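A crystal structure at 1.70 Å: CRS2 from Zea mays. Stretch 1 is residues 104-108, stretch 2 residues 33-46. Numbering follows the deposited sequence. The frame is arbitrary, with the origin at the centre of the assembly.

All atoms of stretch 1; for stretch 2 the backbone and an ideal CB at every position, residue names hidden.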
# COMPACT_ATOMS: atom_id res chain seq x y z
N LEU A 104 -0.70 -4.37 3.30
CA LEU A 104 0.24 -3.63 2.47
C LEU A 104 -0.36 -3.30 1.14
O LEU A 104 -0.92 -4.16 0.48
CB LEU A 104 1.60 -4.38 2.20
CG LEU A 104 2.67 -4.08 3.20
CD1 LEU A 104 3.27 -2.71 2.99
CD2 LEU A 104 2.16 -4.28 4.65
N ILE A 105 -0.18 -2.05 0.70
CA ILE A 105 -0.68 -1.55 -0.58
C ILE A 105 0.50 -1.05 -1.43
O ILE A 105 1.23 -0.17 -0.97
CB ILE A 105 -1.77 -0.45 -0.35
CG1 ILE A 105 -2.81 -1.00 0.63
CG2 ILE A 105 -2.42 -0.07 -1.71
CD1 ILE A 105 -4.04 -0.07 0.68
N TYR A 106 0.65 -1.54 -2.67
CA TYR A 106 1.88 -1.16 -3.42
C TYR A 106 1.73 -1.41 -4.91
O TYR A 106 0.74 -1.99 -5.33
CB TYR A 106 3.07 -2.03 -2.86
CG TYR A 106 2.81 -3.53 -3.19
CD1 TYR A 106 3.30 -4.11 -4.36
CD2 TYR A 106 1.97 -4.34 -2.43
CE1 TYR A 106 3.07 -5.44 -4.66
CE2 TYR A 106 1.57 -5.64 -2.80
CZ TYR A 106 2.19 -6.22 -3.90
OH TYR A 106 1.88 -7.52 -4.32
N ASP A 107 2.67 -0.89 -5.68
CA ASP A 107 2.66 -1.02 -7.19
C ASP A 107 3.10 -2.41 -7.59
O ASP A 107 4.08 -2.94 -7.06
CB ASP A 107 3.63 -0.01 -7.82
CG ASP A 107 4.94 -0.01 -7.10
OD1 ASP A 107 5.07 0.08 -5.87
OD2 ASP A 107 5.93 -0.16 -7.89
N ASP A 108 2.45 -2.99 -8.55
CA ASP A 108 2.86 -4.36 -8.93
C ASP A 108 3.04 -4.43 -10.44
O ASP A 108 2.12 -4.19 -11.22
CB ASP A 108 1.87 -5.36 -8.41
CG ASP A 108 2.19 -6.78 -8.73
OD1 ASP A 108 2.95 -7.10 -9.62
OD2 ASP A 108 1.45 -7.61 -8.04
N UNK A 33 4.67 9.48 -8.88
CA UNK A 33 5.44 8.44 -9.54
C UNK A 33 4.82 7.07 -9.35
O UNK A 33 4.06 6.83 -8.41
CB UNK A 33 6.88 8.44 -9.02
N UNK A 34 5.07 6.21 -10.28
CA UNK A 34 4.43 4.86 -10.26
C UNK A 34 4.71 4.10 -8.96
O UNK A 34 3.80 3.44 -8.39
CB UNK A 34 4.92 4.02 -11.44
N UNK A 35 5.96 4.14 -8.54
CA UNK A 35 6.34 3.45 -7.30
C UNK A 35 5.69 4.07 -6.04
O UNK A 35 5.79 3.49 -4.96
CB UNK A 35 7.86 3.47 -7.15
N UNK A 36 5.02 5.20 -6.17
CA UNK A 36 4.30 5.81 -5.04
C UNK A 36 2.81 5.57 -5.07
O UNK A 36 2.09 6.15 -4.31
CB UNK A 36 4.56 7.32 -5.01
N UNK A 37 2.28 4.75 -6.01
CA UNK A 37 0.86 4.61 -6.07
C UNK A 37 0.26 4.07 -4.78
O UNK A 37 -0.89 4.31 -4.53
CB UNK A 37 0.49 3.70 -7.24
N UNK A 38 1.01 3.28 -4.02
CA UNK A 38 0.47 2.86 -2.73
C UNK A 38 0.16 4.03 -1.82
O UNK A 38 -0.79 4.03 -1.03
CB UNK A 38 1.45 1.92 -2.03
N UNK A 39 0.99 5.03 -1.89
CA UNK A 39 0.74 6.28 -1.14
C UNK A 39 -0.60 6.92 -1.61
O UNK A 39 -1.44 7.37 -0.82
CB UNK A 39 1.90 7.26 -1.34
N UNK A 40 -0.82 6.94 -2.95
CA UNK A 40 -2.07 7.50 -3.45
C UNK A 40 -3.26 6.79 -2.89
O UNK A 40 -4.29 7.37 -2.58
CB UNK A 40 -2.11 7.45 -4.98
N UNK A 41 -3.19 5.44 -2.86
CA UNK A 41 -4.34 4.65 -2.36
C UNK A 41 -4.62 4.95 -0.91
O UNK A 41 -5.77 5.13 -0.52
CB UNK A 41 -4.09 3.15 -2.53
N UNK A 42 -3.58 4.90 -0.08
CA UNK A 42 -3.80 5.23 1.31
C UNK A 42 -4.29 6.70 1.50
O UNK A 42 -5.10 6.99 2.37
CB UNK A 42 -2.51 5.00 2.09
N UNK A 43 -3.82 7.61 0.69
CA UNK A 43 -4.33 8.97 0.80
C UNK A 43 -5.78 9.00 0.55
O UNK A 43 -6.51 9.72 1.17
CB UNK A 43 -3.62 9.92 -0.17
N UNK A 44 -6.20 8.21 -0.39
CA UNK A 44 -7.60 8.16 -0.77
C UNK A 44 -8.41 7.48 0.29
O UNK A 44 -9.51 7.90 0.62
CB UNK A 44 -7.78 7.44 -2.11
N UNK A 45 -7.87 6.42 0.89
CA UNK A 45 -8.60 5.77 1.98
C UNK A 45 -8.74 6.73 3.16
O UNK A 45 -9.83 6.90 3.77
CB UNK A 45 -7.89 4.49 2.42
N UNK A 46 -7.66 7.38 3.47
CA UNK A 46 -7.67 8.31 4.58
C UNK A 46 -8.67 9.39 4.36
O UNK A 46 -9.46 9.75 5.24
CB UNK A 46 -6.28 8.92 4.80

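Stretch 1 is a strand in which I105 and D107 point toward stretch 2, while L104, Y106 and D108 point away. The backbone of 33-46 passes through a 3-10 turn at 34-36 into a helix from 37, whose axis comes within 6.6 Å of the strand and runs at 139° to it.

Position 33 lies out of reach of the strand; it is T33. At 34 the CA-to-CB bond points sideways with nothing of the strand near it, so many residues would fit. The residue is R34, whose end leads away; its backbone O lies 3.5 Å from D107 CB.

At position 35 the CA-to-CB bond points away, yet the ideal CB is 4.2 Å from D107 OD2. A side chain long enough to turn back could offer a donor to this carboxylate: histidine, asparagine, glutamine or a longer basic residue are all plausible. It is H35. Its ND1 donates a hydrogen bond to D107 OD2 at 2.8 Å, with the carboxylate oxygen at the ring edge, near its plane, where an N-H group can reach it.

Position 36 points away, so the strand sets no preference, but it is the N-cap of the helix, where serine, threonine, aspartate or asparagine are common. N36 makes no capping bond with its side chain, which bonds elsewhere in the structure. At 37 the CA-to-CB bond points sideways and the ideal CB lies 4.9 Å from D107 CB; a small or medium apolar group would suit. V37 places CG1 3.7 Å from D107 CB.

Position 38 is the most restrictive. Its ideal CB would lie 2.4 Å from I105 O, a clash, and 3.4 Å from Y106 CA, so the helical backbone angles, though open to any residue, leave room here for glycine alone. G38 brings its CA to 4.3 Å from Y106 CA and makes a CA-H...O contact, CA to I105 O 3.6 Å. Its N donates to water 1 at 2.9 Å; the same water lies 2.9 Å from D107 OD1, placed to donate to it, though it has more acceptors in reach than protons.

The strand does not constrain 39 and 40, F39 and E40.

Position 41 points toward the strand, its ideal CB 3.7 Å from I105 CG2, which calls for an apolar side chain such as leucine, methionine or isoleucine. M41 packs its CB 3.7 Å from I105 CG2. At 42 the bond points sideways and the ideal CB lies 5.5 Å from I105 CD1; a branched aliphatic fits. V42 CG1 lies 4.0 Å from I105 CD1.

Positions 43, 44 and 46 are out of reach: D43, R44 and A46. Position 45 points toward the strand from farther off, favouring a longer aliphatic; I45 extends CD1 to 3.9 Å from I105 CD1.

Stretch 2 (33-46) TRHNVGFEMVDRIA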
# COMPACT_ATOMS: atom_id res chain seq x y z
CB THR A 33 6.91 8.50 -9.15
OG1 THR A 33 7.06 8.17 -7.80
CG2 THR A 33 7.51 9.93 -9.40
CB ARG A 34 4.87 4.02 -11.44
CG ARG A 34 4.47 4.69 -12.78
CD ARG A 34 4.59 3.66 -13.94
NE ARG A 34 4.14 4.16 -15.27
CZ ARG A 34 4.90 4.94 -16.08
NH1 ARG A 34 6.13 5.32 -15.70
NH2 ARG A 34 4.38 5.38 -17.26
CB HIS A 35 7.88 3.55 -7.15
CG HIS A 35 8.62 2.32 -6.61
ND1 HIS A 35 8.14 1.07 -6.73
CD2 HIS A 35 9.84 2.25 -6.03
CE1 HIS A 35 9.02 0.24 -6.21
NE2 HIS A 35 10.05 0.94 -5.75
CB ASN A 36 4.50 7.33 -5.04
CG ASN A 36 5.70 7.70 -4.18
OD1 ASN A 36 6.70 6.98 -4.08
ND2 ASN A 36 5.59 8.78 -3.43
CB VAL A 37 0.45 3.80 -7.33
CG1 VAL A 37 0.83 2.32 -7.26
CG2 VAL A 37 -1.02 3.98 -7.76
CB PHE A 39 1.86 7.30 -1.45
CG PHE A 39 3.10 7.24 -0.54
CD1 PHE A 39 3.34 6.15 0.31
CD2 PHE A 39 3.99 8.32 -0.52
CE1 PHE A 39 4.48 6.18 1.13
CE2 PHE A 39 5.12 8.36 0.30
CZ PHE A 39 5.37 7.27 1.12
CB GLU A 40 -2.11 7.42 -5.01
CG GLU A 40 -1.02 8.35 -5.68
CD GLU A 40 -1.27 8.44 -7.18
OE1 GLU A 40 -0.43 8.23 -8.01
OE2 GLU A 40 -2.52 8.55 -7.49
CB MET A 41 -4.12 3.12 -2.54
CG MET A 41 -5.33 2.27 -2.17
SD MET A 41 -6.69 2.48 -3.33
CE MET A 41 -6.11 1.50 -4.74
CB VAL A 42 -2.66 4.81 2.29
CG1 VAL A 42 -2.44 3.31 2.17
CG2 VAL A 42 -1.39 5.57 2.06
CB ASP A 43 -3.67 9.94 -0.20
CG ASP A 43 -2.26 10.34 0.25
OD1 ASP A 43 -1.89 10.34 1.40
OD2 ASP A 43 -1.50 10.73 -0.75
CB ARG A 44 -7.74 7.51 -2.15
CG ARG A 44 -9.18 7.34 -2.57
CD ARG A 44 -9.94 8.66 -2.83
NE ARG A 44 -11.35 8.34 -3.18
CZ ARG A 44 -12.38 8.19 -2.33
NH1 ARG A 44 -12.31 8.42 -1.01
NH2 ARG A 44 -13.55 7.82 -2.83
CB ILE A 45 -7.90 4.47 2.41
CG1 ILE A 45 -8.06 3.46 1.24
CG2 ILE A 45 -8.46 3.90 3.74
CD1 ILE A 45 -7.06 2.32 1.36
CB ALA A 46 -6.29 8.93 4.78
O HOH W 1 3.50 1.82 -4.08
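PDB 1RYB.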